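3-carboxy-cis,cis-muconate cycloisomerase (Acinetobacter calcoaceticus, PDB 1Q5N) is a cycloisomerase enzyme of the mostly helical fumarase/aspartase superfamily, built round a bundle of long helices and assembled from four chains. Local coordinates at residues A[11-16]-A[335-340]; A[42-47]-A[211-216]; A[131-136]-A[340-345]; A[191-196]-A[224-229]. All coordinates share one frame; numbering follows the deposited sequence.

Interactions 1 and 3 lie in the core of the subunit, with contact centres about 10 and 8 Å from the chain centre; both use helix 323-351 and share Gly340. One brings the N-terminal turn onto that helix, the other packs helix 110-146 beside it, and Gln132 and Arg344 of interaction 3 reach backbone carbonyls of interaction 1. Interactions 2 and 4 sit far from this bundle core, their centres about 15 Å apart, and meet where Val213 and Val214 touch Leu196. Chemistry follows place: interaction 2 is almost wholly apolar, interaction 4 is carried by backbone bonds and water between loops, and the core contacts combine close backbone approach, aliphatic packing and buried amides.

Interaction 1 of 4, residues A[11-16]-A[335-340]; sequences LFYQRD and FQLTAG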
loop_
_atom_site.group_PDB
_atom_site.type_symbol
_atom_site.label_atom_id
_atom_site.label_comp_id
_atom_site.label_asym_id
_atom_site.label_seq_id
_atom_site.Cartn_x
_atom_site.Cartn_y
_atom_site.Cartn_z
ATOM N N LEU A 11 -23.315 -1.200 -5.513
ATOM C CA LEU A 11 -22.644 0.087 -5.531
ATOM C C LEU A 11 -21.269 0.085 -6.246
ATOM O O LEU A 11 -20.977 0.972 -7.021
ATOM C CB LEU A 11 -22.419 0.507 -4.090
ATOM C CG LEU A 11 -23.014 1.815 -3.636
ATOM C CD1 LEU A 11 -22.518 2.064 -2.250
ATOM C CD2 LEU A 11 -22.611 2.926 -4.605
ATOM N N PHE A 12 -20.446 -0.936 -5.978
ATOM C CA PHE A 12 -19.091 -0.991 -6.488
ATOM C C PHE A 12 -18.730 -2.016 -7.562
ATOM O O PHE A 12 -17.786 -1.803 -8.300
ATOM C CB PHE A 12 -18.140 -1.205 -5.310
ATOM C CG PHE A 12 -18.319 -0.218 -4.194
ATOM C CD1 PHE A 12 -18.013 1.136 -4.385
ATOM C CD2 PHE A 12 -18.735 -0.652 -2.925
ATOM C CE1 PHE A 12 -18.138 2.068 -3.316
ATOM C CE2 PHE A 12 -18.856 0.253 -1.852
ATOM C CZ PHE A 12 -18.542 1.620 -2.039
ATOM N N TYR A 13 -19.469 -3.110 -7.671
ATOM C CA TYR A 13 -19.038 -4.108 -8.628
ATOM C C TYR A 13 -19.871 -4.165 -9.864
ATOM O O TYR A 13 -20.712 -3.317 -10.097
ATOM C CB TYR A 13 -18.981 -5.477 -7.978
ATOM C CG TYR A 13 -18.254 -5.498 -6.645
ATOM C CD1 TYR A 13 -17.037 -4.818 -6.469
ATOM C CD2 TYR A 13 -18.754 -6.237 -5.572
ATOM C CE1 TYR A 13 -16.346 -4.862 -5.267
ATOM C CE2 TYR A 13 -18.056 -6.304 -4.347
ATOM C CZ TYR A 13 -16.846 -5.596 -4.202
ATOM O OH TYR A 13 -16.195 -5.585 -2.969
ATOM N N GLN A 14 -19.594 -5.151 -10.682
ATOM C CA GLN A 14 -20.315 -5.318 -11.923
ATOM C C GLN A 14 -20.875 -6.732 -11.839
ATOM O O GLN A 14 -20.139 -7.686 -11.566
ATOM C CB GLN A 14 -19.352 -5.126 -13.086
ATOM C CG GLN A 14 -20.005 -4.906 -14.443
ATOM C CD GLN A 14 -20.460 -6.206 -15.091
ATOM O OE1 GLN A 14 -19.878 -7.267 -14.866
ATOM N NE2 GLN A 14 -21.501 -6.124 -15.913
ATOM N N ARG A 15 -22.176 -6.857 -12.054
ATOM C CA ARG A 15 -22.860 -8.137 -11.918
ATOM C C ARG A 15 -22.222 -9.396 -12.561
ATOM O O ARG A 15 -22.036 -10.379 -11.885
ATOM C CB ARG A 15 -24.300 -7.976 -12.389
ATOM C CG ARG A 15 -25.244 -8.904 -11.705
ATOM C CD ARG A 15 -26.396 -9.198 -12.651
ATOM N NE ARG A 15 -27.604 -8.434 -12.318
ATOM C CZ ARG A 15 -28.648 -8.269 -13.142
ATOM N NH1 ARG A 15 -28.630 -8.807 -14.371
ATOM N NH2 ARG A 15 -29.728 -7.596 -12.730
ATOM N N ASP A 16 -21.878 -9.369 -13.841
ATOM C CA ASP A 16 -21.273 -10.538 -14.488
ATOM C C ASP A 16 -19.881 -10.940 -13.930
ATOM O O ASP A 16 -19.598 -12.127 -13.710
ATOM C CB ASP A 16 -21.193 -10.309 -16.013
ATOM C CG ASP A 16 -22.551 -9.847 -16.614
ATOM O OD1 ASP A 16 -23.599 -10.494 -16.343
ATOM O OD2 ASP A 16 -22.567 -8.814 -17.347
ATOM N N PHE A 335 -10.486 -7.286 -10.082
ATOM C CA PHE A 335 -11.366 -7.445 -11.242
ATOM C C PHE A 335 -12.769 -6.839 -11.012
ATOM O O PHE A 335 -13.326 -6.130 -11.852
ATOM C CB PHE A 335 -11.570 -8.929 -11.550
ATOM C CG PHE A 335 -10.685 -9.446 -12.642
ATOM C CD1 PHE A 335 -10.939 -9.092 -13.975
ATOM C CD2 PHE A 335 -9.636 -10.348 -12.338
ATOM C CE1 PHE A 335 -10.178 -9.620 -15.020
ATOM C CE2 PHE A 335 -8.857 -10.892 -13.349
ATOM C CZ PHE A 335 -9.126 -10.543 -14.708
ATOM N N GLN A 336 -13.359 -7.165 -9.878
ATOM C CA GLN A 336 -14.684 -6.664 -9.567
ATOM C C GLN A 336 -14.791 -5.145 -9.460
ATOM O O GLN A 336 -15.792 -4.578 -9.918
ATOM C CB GLN A 336 -15.193 -7.309 -8.285
ATOM C CG GLN A 336 -15.810 -8.656 -8.534
ATOM C CD GLN A 336 -16.137 -9.346 -7.225
ATOM O OE1 GLN A 336 -15.255 -9.907 -6.587
ATOM N NE2 GLN A 336 -17.384 -9.274 -6.804
ATOM N N LEU A 337 -13.780 -4.481 -8.877
ATOM C CA LEU A 337 -13.781 -3.019 -8.754
ATOM C C LEU A 337 -13.532 -2.365 -10.109
ATOM O O LEU A 337 -14.121 -1.302 -10.410
ATOM C CB LEU A 337 -12.725 -2.530 -7.738
ATOM C CG LEU A 337 -13.084 -2.858 -6.284
ATOM C CD1 LEU A 337 -11.899 -2.796 -5.380
ATOM C CD2 LEU A 337 -14.145 -1.891 -5.820
ATOM N N THR A 338 -12.672 -2.983 -10.925
ATOM C CA THR A 338 -12.353 -2.433 -12.234
ATOM C C THR A 338 -13.575 -2.510 -13.178
ATOM O O THR A 338 -13.912 -1.528 -13.871
ATOM C CB THR A 338 -11.166 -3.194 -12.885
ATOM O OG1 THR A 338 -10.013 -3.085 -12.056
ATOM C CG2 THR A 338 -10.851 -2.624 -14.290
ATOM N N ALA A 339 -14.232 -3.676 -13.211
ATOM C CA ALA A 339 -15.409 -3.877 -14.066
ATOM C C ALA A 339 -16.514 -2.945 -13.532
ATOM O O ALA A 339 -17.239 -2.318 -14.311
ATOM C CB ALA A 339 -15.860 -5.379 -14.025
ATOM N N GLY A 340 -16.638 -2.837 -12.200
ATOM C CA GLY A 340 -17.628 -1.905 -11.645
ATOM C C GLY A 340 -17.323 -0.446 -12.031
ATOM O O GLY A 340 -18.197 0.323 -12.449
#
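The turn Phe12-Gln14, which joins helix 9-12 to helix 15-20, lies directly on Gln336, Leu337, Ala339 and Gly340 of helix 323-351, one of the long bundle helices of the fumarase/aspartase fold. The backbones come unusually near: the CA atoms of Tyr13 and Gly340 are 4.0 Å apart, an approach that glycine's lack of a side chain allows. Gly340 CA offers a nearly straight CA-H...O contact to Phe12 O at 3.4 Å, and Tyr13 CA lies 3.5 Å from Gln336 O. Tyr13 meets Gln336 and Leu337 with different parts of its ring. With CG of the tyrosine anti to the carbonyl carbon (chi1 -48°), the ring lies against the side chain of Gln336, whose CB is 3.6 Å from ring atom CD1 and whose amide plane is turned 42° from the ring. At the ring edge Leu337 CD2 approaches Tyr13 CE1 to 3.7 Å. The hydroxyl extends past the contact to a hydrogen bond with Glu333, and Leu329 of a second subunit packs against the same tyrosine. Gln14 occupies the N-cap of helix 15-20, its OE1 accepting from Val17 N. Its CB rests 3.6 Å from Ala339 CB, and beyond a bend at chi2 the amide turns off the long helix. There NE2 donates a straight (178°) bond of 3.2 Å to Asp16 OD2, which it meets from above the carboxylate plane.

Interaction 2 of 4, residues A[42-47]-A[211-216]; sequences AQVGVI and SIVVEA
Val44 buries the most surface here, pressing its two methyls onto successive residues of helix 210-221. With CG1 anti to the carbonyl carbon (chi1 -63°), that methyl meets Ile212 CG2 at 3.4 Å, tighter than ordinary van der Waals contact. Val44 CG2, set between the backbone N and carbonyl carbon, goes to Val213 CG2 at 3.8 Å, the two side chains crossing at about a right angle. Val213 is thereby shared, since Val46 CG2 comes to the same CG2 methyl at 3.7 Å. Ala216, one turn on from Ile212, borders the patch: its CB is 4.4 Å from Val44 CG1 and 4.0 Å from Gln43 OE1. The extended chain of Gln43 lies at the exposed border, and its NE2 hydrogen-bonds to Gln220 of helix 210-221. No hydrogen bond joins the two segments themselves. Val46 also packs on Trp106, while Ser211 hydrogen-bonds to Asp440 and Asn437 of a third subunit. The centre of the contact lies about 37 Å from the centre of the chain, and it is aliphatic packing of a short helix against the loop linking helices 23-43 and 49-59, within the mostly helical fumarase/aspartase fold.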
loop_
_atom_site.group_PDB
_atom_site.type_symbol
_atom_site.label_atom_id
_atom_site.label_comp_id
_atom_site.label_asym_id
_atom_site.label_seq_id
_atom_site.Cartn_x
_atom_site.Cartn_y
_atom_site.Cartn_z
ATOM N N ALA A 42 -7.169 -39.750 -20.750
ATOM C CA ALA A 42 -7.770 -40.855 -21.507
ATOM C C ALA A 42 -7.253 -40.776 -22.943
ATOM O O ALA A 42 -6.860 -41.763 -23.540
ATOM C CB ALA A 42 -9.314 -40.756 -21.489
ATOM N N GLN A 43 -7.226 -39.577 -23.477
ATOM C CA GLN A 43 -6.752 -39.366 -24.819
ATOM C C GLN A 43 -5.280 -39.776 -25.095
ATOM O O GLN A 43 -4.912 -40.002 -26.252
ATOM C CB GLN A 43 -7.004 -37.900 -25.170
ATOM C CG GLN A 43 -6.200 -37.362 -26.298
ATOM C CD GLN A 43 -6.489 -35.905 -26.532
ATOM O OE1 GLN A 43 -5.687 -35.180 -27.162
ATOM N NE2 GLN A 43 -7.650 -35.450 -26.034
ATOM N N VAL A 44 -4.431 -39.858 -24.072
ATOM C CA VAL A 44 -3.042 -40.270 -24.303
ATOM C C VAL A 44 -2.729 -41.621 -23.650
ATOM O O VAL A 44 -1.568 -42.027 -23.560
ATOM C CB VAL A 44 -2.017 -39.240 -23.761
ATOM C CG1 VAL A 44 -2.159 -37.933 -24.492
ATOM C CG2 VAL A 44 -2.195 -39.056 -22.255
ATOM N N GLY A 45 -3.761 -42.299 -23.163
ATOM C CA GLY A 45 -3.532 -43.587 -22.553
ATOM C C GLY A 45 -3.359 -43.660 -21.047
ATOM O O GLY A 45 -3.520 -44.736 -20.476
ATOM N N VAL A 46 -3.054 -42.562 -20.371
ATOM C CA VAL A 46 -2.867 -42.644 -18.922
ATOM C C VAL A 46 -4.058 -43.205 -18.123
ATOM O O VAL A 46 -3.860 -43.782 -17.064
ATOM C CB VAL A 46 -2.429 -41.286 -18.360
ATOM C CG1 VAL A 46 -2.229 -41.368 -16.839
ATOM C CG2 VAL A 46 -1.146 -40.856 -19.071
ATOM N N ILE A 47 -5.293 -43.012 -18.566
ATOM C CA ILE A 47 -6.396 -43.641 -17.838
ATOM C C ILE A 47 -7.349 -44.147 -18.907
ATOM O O ILE A 47 -7.347 -43.650 -20.042
ATOM C CB ILE A 47 -7.174 -42.704 -16.864
ATOM C CG1 ILE A 47 -7.970 -41.670 -17.658
ATOM C CG2 ILE A 47 -6.218 -42.111 -15.830
ATOM C CD1 ILE A 47 -8.931 -40.885 -16.832
ATOM N N SER A 211 4.878 -34.574 -19.828
ATOM C CA SER A 211 4.812 -33.554 -20.867
ATOM C C SER A 211 3.659 -33.797 -21.859
ATOM O O SER A 211 2.982 -32.866 -22.271
ATOM C CB SER A 211 6.127 -33.490 -21.595
ATOM O OG SER A 211 7.206 -33.585 -20.688
ATOM N N ILE A 212 3.424 -35.054 -22.203
ATOM C CA ILE A 212 2.346 -35.436 -23.113
ATOM C C ILE A 212 1.001 -35.041 -22.471
ATOM O O ILE A 212 0.117 -34.462 -23.136
ATOM C CB ILE A 212 2.395 -36.981 -23.344
ATOM C CG1 ILE A 212 3.752 -37.371 -23.955
ATOM C CG2 ILE A 212 1.199 -37.444 -24.054
ATOM C CD1 ILE A 212 4.968 -37.528 -22.807
ATOM N N VAL A 213 0.822 -35.347 -21.187
ATOM C CA VAL A 213 -0.438 -34.992 -20.551
ATOM C C VAL A 213 -0.689 -33.462 -20.399
ATOM O O VAL A 213 -1.815 -33.005 -20.566
ATOM C CB VAL A 213 -0.578 -35.637 -19.184
ATOM C CG1 VAL A 213 -1.842 -35.123 -18.512
ATOM C CG2 VAL A 213 -0.673 -37.154 -19.334
ATOM N N VAL A 214 0.346 -32.671 -20.119
ATOM C CA VAL A 214 0.173 -31.227 -19.941
ATOM C C VAL A 214 -0.251 -30.629 -21.265
ATOM O O VAL A 214 -1.142 -29.767 -21.329
ATOM C CB VAL A 214 1.491 -30.528 -19.477
ATOM C CG1 VAL A 214 1.256 -29.030 -19.239
ATOM C CG2 VAL A 214 1.953 -31.148 -18.192
ATOM N N GLU A 215 0.381 -31.092 -22.333
ATOM C CA GLU A 215 0.061 -30.591 -23.647
ATOM C C GLU A 215 -1.417 -30.798 -24.000
ATOM O O GLU A 215 -2.094 -29.875 -24.461
ATOM C CB GLU A 215 0.971 -31.266 -24.645
ATOM C CG GLU A 215 0.626 -31.019 -26.080
ATOM C CD GLU A 215 1.551 -31.817 -26.968
ATOM O OE1 GLU A 215 1.577 -33.075 -26.811
ATOM O OE2 GLU A 215 2.261 -31.190 -27.791
ATOM N N ALA A 216 -1.925 -31.994 -23.741
ATOM C CA ALA A 216 -3.313 -32.294 -24.048
ATOM C C ALA A 216 -4.273 -31.642 -23.052
ATOM O O ALA A 216 -5.438 -31.408 -23.360
ATOM C CB ALA A 216 -3.537 -33.818 -24.068
#

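Interaction 3 of 4, residues A[131-136]-A[340-345]; sequences NQVQQC and GALERT
The amide of Gln132 and the carboxylate of Glu343 stand almost perpendicular, their planes 86° apart, with the side chain of Leu342 packed against the amide's oxygen end. Gln132 OE1 lies 3.6 Å from Leu342 CD1 and 3.8 Å from Leu342 CB; it is buried among carbon atoms and has no polar partner in the model. The nitrogen end is better provided for. Gln132 NE2 donates to Ala339 O, one turn back from Glu343 on the neighbouring helix, and lies 3.7 Å from Glu343 CB. A water takes a weak bond of 3.3 Å from Gln132 NE2 and donates to Glu343 OE1 at 2.8 Å, so that amide and carboxylate are linked across the edge of the contact. Helices 110-146 and 323-351, two long members of the bundle at the heart of this fold, run in the same general direction here; the axes of the two short segments approach to 9.7 Å and cross at 26°. Leu342 lies between them. Its CG is anti to the carbonyl carbon and its CD1 anti to CA (chi2 170°), which brings CD1 to Val133 CG2 at 4.0 Å, while CD2 is 4.2 Å from Cys136 SG. Ile247 of helix 235-261 also touches Leu342, and from helix 166-191 Phe177 touches Cys136 and Leu181 touches Val133. Next along helix 323-351, Arg344 NH2 hydrogen-bonds to the carbonyls of Ser10 and Tyr13, tying this helix to the N-terminal turn.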
loop_
_atom_site.group_PDB
_atom_site.type_symbol
_atom_site.label_atom_id
_atom_site.label_comp_id
_atom_site.label_asym_id
_atom_site.label_seq_id
_atom_site.Cartn_x
_atom_site.Cartn_y
_atom_site.Cartn_z
ATOM N N ASN A 131 -14.357 -5.888 -23.354
ATOM C CA ASN A 131 -15.465 -5.351 -24.079
ATOM C C ASN A 131 -15.917 -4.002 -23.462
ATOM O O ASN A 131 -16.316 -3.103 -24.192
ATOM C CB ASN A 131 -16.612 -6.353 -24.110
ATOM C CG ASN A 131 -17.760 -5.860 -24.964
ATOM O OD1 ASN A 131 -18.897 -5.763 -24.488
ATOM N ND2 ASN A 131 -17.469 -5.503 -26.240
ATOM N N GLN A 132 -15.854 -3.857 -22.139
ATOM C CA GLN A 132 -16.231 -2.580 -21.518
ATOM C C GLN A 132 -15.258 -1.492 -21.978
ATOM O O GLN A 132 -15.658 -0.403 -22.328
ATOM C CB GLN A 132 -16.169 -2.672 -20.015
ATOM C CG GLN A 132 -17.187 -3.605 -19.416
ATOM C CD GLN A 132 -16.998 -3.699 -17.904
ATOM O OE1 GLN A 132 -15.964 -4.161 -17.451
ATOM N NE2 GLN A 132 -17.987 -3.251 -17.126
ATOM N N VAL A 133 -13.968 -1.800 -22.028
ATOM C CA VAL A 133 -13.014 -0.785 -22.461
ATOM C C VAL A 133 -13.268 -0.375 -23.919
ATOM O O VAL A 133 -13.148 0.805 -24.271
ATOM C CB VAL A 133 -11.584 -1.282 -22.316
ATOM C CG1 VAL A 133 -10.625 -0.318 -22.978
ATOM C CG2 VAL A 133 -11.271 -1.457 -20.836
ATOM N N GLN A 134 -13.599 -1.364 -24.755
ATOM C CA GLN A 134 -13.877 -1.156 -26.158
ATOM C C GLN A 134 -15.089 -0.183 -26.294
ATOM O O GLN A 134 -15.046 0.734 -27.096
ATOM C CB GLN A 134 -14.204 -2.518 -26.799
ATOM C CG GLN A 134 -14.503 -2.478 -28.276
ATOM C CD GLN A 134 -13.287 -2.006 -29.097
ATOM O OE1 GLN A 134 -12.198 -2.585 -29.005
ATOM N NE2 GLN A 134 -13.477 -0.954 -29.908
ATOM N N GLN A 135 -16.163 -0.401 -25.541
ATOM C CA GLN A 135 -17.300 0.499 -25.612
ATOM C C GLN A 135 -16.956 1.904 -25.079
ATOM O O GLN A 135 -17.435 2.907 -25.627
ATOM C CB GLN A 135 -18.471 -0.031 -24.810
ATOM C CG GLN A 135 -19.053 -1.223 -25.381
ATOM C CD GLN A 135 -20.181 -1.677 -24.531
ATOM O OE1 GLN A 135 -21.287 -1.125 -24.613
ATOM N NE2 GLN A 135 -19.927 -2.668 -23.676
ATOM N N CYS A 136 -16.171 1.964 -23.992
ATOM C CA CYS A 136 -15.744 3.238 -23.448
ATOM C C CYS A 136 -14.948 3.959 -24.536
ATOM O O CYS A 136 -15.158 5.145 -24.760
ATOM C CB CYS A 136 -14.859 3.066 -22.177
ATOM S SG CYS A 136 -15.826 2.713 -20.704
ATOM N N GLY A 340 -16.638 -2.837 -12.200
ATOM C CA GLY A 340 -17.628 -1.905 -11.645
ATOM C C GLY A 340 -17.323 -0.446 -12.031
ATOM O O GLY A 340 -18.197 0.323 -12.449
ATOM N N ALA A 341 -16.062 -0.054 -11.950
ATOM C CA ALA A 341 -15.715 1.330 -12.280
ATOM C C ALA A 341 -15.928 1.596 -13.779
ATOM O O ALA A 341 -16.344 2.680 -14.163
ATOM C CB ALA A 341 -14.208 1.650 -11.865
ATOM N N LEU A 342 -15.623 0.610 -14.614
ATOM C CA LEU A 342 -15.814 0.736 -16.066
ATOM C C LEU A 342 -17.293 0.847 -16.379
ATOM O O LEU A 342 -17.698 1.658 -17.209
ATOM C CB LEU A 342 -15.255 -0.492 -16.786
ATOM C CG LEU A 342 -13.769 -0.446 -16.928
ATOM C CD1 LEU A 342 -13.264 -1.781 -17.410
ATOM C CD2 LEU A 342 -13.457 0.673 -17.909
ATOM N N GLU A 343 -18.106 0.035 -15.717
ATOM C CA GLU A 343 -19.518 0.112 -16.004
ATOM C C GLU A 343 -20.107 1.516 -15.688
ATOM O O GLU A 343 -20.883 2.041 -16.481
ATOM C CB GLU A 343 -20.282 -0.979 -15.242
ATOM C CG GLU A 343 -21.766 -0.723 -15.152
ATOM C CD GLU A 343 -22.507 -1.943 -14.679
ATOM O OE1 GLU A 343 -22.851 -2.792 -15.545
ATOM O OE2 GLU A 343 -22.716 -2.071 -13.441
ATOM N N ARG A 344 -19.780 2.109 -14.533
ATOM C CA ARG A 344 -20.291 3.437 -14.222
ATOM C C ARG A 344 -19.686 4.512 -15.162
ATOM O O ARG A 344 -20.381 5.425 -15.612
ATOM C CB ARG A 344 -20.038 3.729 -12.761
ATOM C CG ARG A 344 -21.105 3.040 -11.979
ATOM C CD ARG A 344 -20.661 2.741 -10.637
ATOM N NE ARG A 344 -21.480 1.674 -10.075
ATOM C CZ ARG A 344 -21.109 0.387 -10.030
ATOM N NH1 ARG A 344 -19.932 -0.009 -10.502
ATOM N NH2 ARG A 344 -21.932 -0.514 -9.509
ATOM N N THR A 345 -18.408 4.386 -15.498
ATOM C CA THR A 345 -17.811 5.341 -16.417
ATOM C C THR A 345 -18.545 5.313 -17.797
ATOM O O THR A 345 -18.868 6.375 -18.367
ATOM C CB THR A 345 -16.304 5.057 -16.559
ATOM O OG1 THR A 345 -15.722 5.176 -15.257
ATOM C CG2 THR A 345 -15.603 6.057 -17.562
HETATM O O HOH W 1 -21.203 -2.720 -17.798
#

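Interaction 4 of 4, residues A[191-196]-A[224-229]; sequences VLVAQL and GQTACT
Gly224 O is met by two groups of the facing chain: Ala194 N donates to it at 2.9 Å, and Val193 CA adds a bent, secondary CA-H...O contact at 3.3 Å. In return Gly224 N donates to Leu192 O, also at 2.9 Å. The pattern is that of a single parallel beta bridge between Val193 and Gly224, made where the loop after helix 166-191 meets the loop after helix 210-221; Leu192 is the centre of an inverse gamma turn just before it. Beside the bridge, Val193 and Thr226 cross at about a right angle and press tightly, Val193 CG2 being 3.4 Å from Thr226 CG2. Thr226 OG1 sits between its backbone N and carbonyl carbon (chi1 61°), from where it donates to Cys228 O. A water continues the linkage, donating to Ala194 O at 3.0 Å and accepting from Thr226 N at 2.9 Å. The bent side chain of Gln195 hydrogen-bonds through NE2 to Asp115 and through OE1 to Trp230 N. Thr229 CG2 packs 3.7 Å from Gln195 OE1, while Thr229 N is held by Gln441 of a third subunit.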
loop_
_atom_site.group_PDB
_atom_site.type_symbol
_atom_site.label_atom_id
_atom_site.label_comp_id
_atom_site.label_asym_id
_atom_site.label_seq_id
_atom_site.Cartn_x
_atom_site.Cartn_y
_atom_site.Cartn_z
ATOM N N VAL A 191 -0.074 -14.943 -20.312
ATOM C CA VAL A 191 -0.774 -15.086 -19.072
ATOM C C VAL A 191 -1.876 -16.176 -18.951
ATOM O O VAL A 191 -2.072 -16.791 -17.882
ATOM C CB VAL A 191 -1.294 -13.643 -18.803
ATOM C CG1 VAL A 191 -2.689 -13.644 -18.396
ATOM C CG2 VAL A 191 -0.356 -12.919 -17.897
ATOM N N LEU A 192 -2.594 -16.416 -20.039
ATOM C CA LEU A 192 -3.686 -17.385 -20.022
ATOM C C LEU A 192 -3.129 -18.752 -20.367
ATOM O O LEU A 192 -3.241 -19.212 -21.501
ATOM C CB LEU A 192 -4.754 -16.957 -21.030
ATOM C CG LEU A 192 -5.343 -15.572 -20.727
ATOM C CD1 LEU A 192 -6.415 -15.232 -21.757
ATOM C CD2 LEU A 192 -5.921 -15.559 -19.299
ATOM N N VAL A 193 -2.495 -19.380 -19.378
ATOM C CA VAL A 193 -1.875 -20.677 -19.552
ATOM C C VAL A 193 -2.393 -21.598 -18.474
ATOM O O VAL A 193 -2.838 -21.135 -17.437
ATOM C CB VAL A 193 -0.350 -20.567 -19.438
ATOM C CG1 VAL A 193 0.180 -19.731 -20.561
ATOM C CG2 VAL A 193 0.031 -19.924 -18.082
ATOM N N ALA A 194 -2.317 -22.907 -18.720
ATOM C CA ALA A 194 -2.790 -23.920 -17.773
ATOM C C ALA A 194 -1.780 -24.169 -16.643
ATOM O O ALA A 194 -0.614 -23.815 -16.758
ATOM C CB ALA A 194 -3.047 -25.242 -18.517
ATOM N N GLN A 195 -2.236 -24.762 -15.550
ATOM C CA GLN A 195 -1.305 -25.118 -14.472
ATOM C C GLN A 195 -1.460 -26.622 -14.198
ATOM O O GLN A 195 -2.542 -27.072 -13.784
ATOM C CB GLN A 195 -1.621 -24.380 -13.145
ATOM C CG GLN A 195 -0.626 -24.688 -12.025
ATOM C CD GLN A 195 0.681 -23.858 -12.116
ATOM O OE1 GLN A 195 1.629 -24.220 -12.815
ATOM N NE2 GLN A 195 0.719 -22.732 -11.396
ATOM N N LEU A 196 -0.423 -27.402 -14.449
ATOM C CA LEU A 196 -0.499 -28.838 -14.109
ATOM C C LEU A 196 0.936 -29.328 -13.851
ATOM O O LEU A 196 1.727 -29.544 -14.781
ATOM C CB LEU A 196 -1.155 -29.655 -15.227
ATOM C CG LEU A 196 -1.268 -31.159 -14.889
ATOM C CD1 LEU A 196 -2.259 -31.362 -13.757
ATOM C CD2 LEU A 196 -1.742 -31.955 -16.117
ATOM N N GLY A 224 -2.812 -21.675 -23.007
ATOM C CA GLY A 224 -1.433 -21.886 -23.400
ATOM C C GLY A 224 -0.767 -22.935 -22.480
ATOM O O GLY A 224 -1.270 -23.334 -21.426
ATOM N N GLN A 225 0.383 -23.408 -22.901
ATOM C CA GLN A 225 1.117 -24.381 -22.121
ATOM C C GLN A 225 2.382 -23.631 -21.705
ATOM O O GLN A 225 2.812 -22.760 -22.426
ATOM C CB GLN A 225 1.457 -25.574 -23.019
ATOM C CG GLN A 225 2.237 -26.669 -22.345
ATOM C CD GLN A 225 2.656 -27.800 -23.322
ATOM O OE1 GLN A 225 3.392 -28.723 -22.916
ATOM N NE2 GLN A 225 2.186 -27.736 -24.599
ATOM N N THR A 226 2.968 -23.937 -20.562
ATOM C CA THR A 226 4.171 -23.227 -20.183
ATOM C C THR A 226 5.328 -24.220 -20.195
ATOM O O THR A 226 5.113 -25.404 -20.095
ATOM C CB THR A 226 4.040 -22.618 -18.747
ATOM O OG1 THR A 226 3.839 -23.671 -17.796
ATOM C CG2 THR A 226 2.863 -21.688 -18.663
ATOM N N ALA A 227 6.551 -23.723 -20.303
ATOM C CA ALA A 227 7.727 -24.562 -20.315
ATOM C C ALA A 227 7.897 -25.281 -18.956
ATOM O O ALA A 227 8.215 -26.464 -18.906
ATOM C CB ALA A 227 8.987 -23.702 -20.636
ATOM N N CYS A 228 7.722 -24.578 -17.849
ATOM C CA CYS A 228 7.858 -25.258 -16.565
ATOM C C CYS A 228 6.701 -24.894 -15.602
ATOM O O CYS A 228 5.979 -23.923 -15.822
ATOM C CB CYS A 228 9.239 -24.952 -15.948
ATOM S SG CYS A 228 9.487 -23.206 -15.778
ATOM N N THR A 229 6.488 -25.722 -14.583
ATOM C CA THR A 229 5.444 -25.474 -13.611
ATOM C C THR A 229 5.618 -24.062 -12.961
ATOM O O THR A 229 6.739 -23.604 -12.754
ATOM C CB THR A 229 5.502 -26.554 -12.532
ATOM O OG1 THR A 229 5.400 -27.832 -13.172
ATOM C CG2 THR A 229 4.338 -26.385 -11.508
HETATM O O HOH W 2 1.166 -25.305 -18.686
HETATM O O HOH W 3 3.928 -28.611 -15.542
#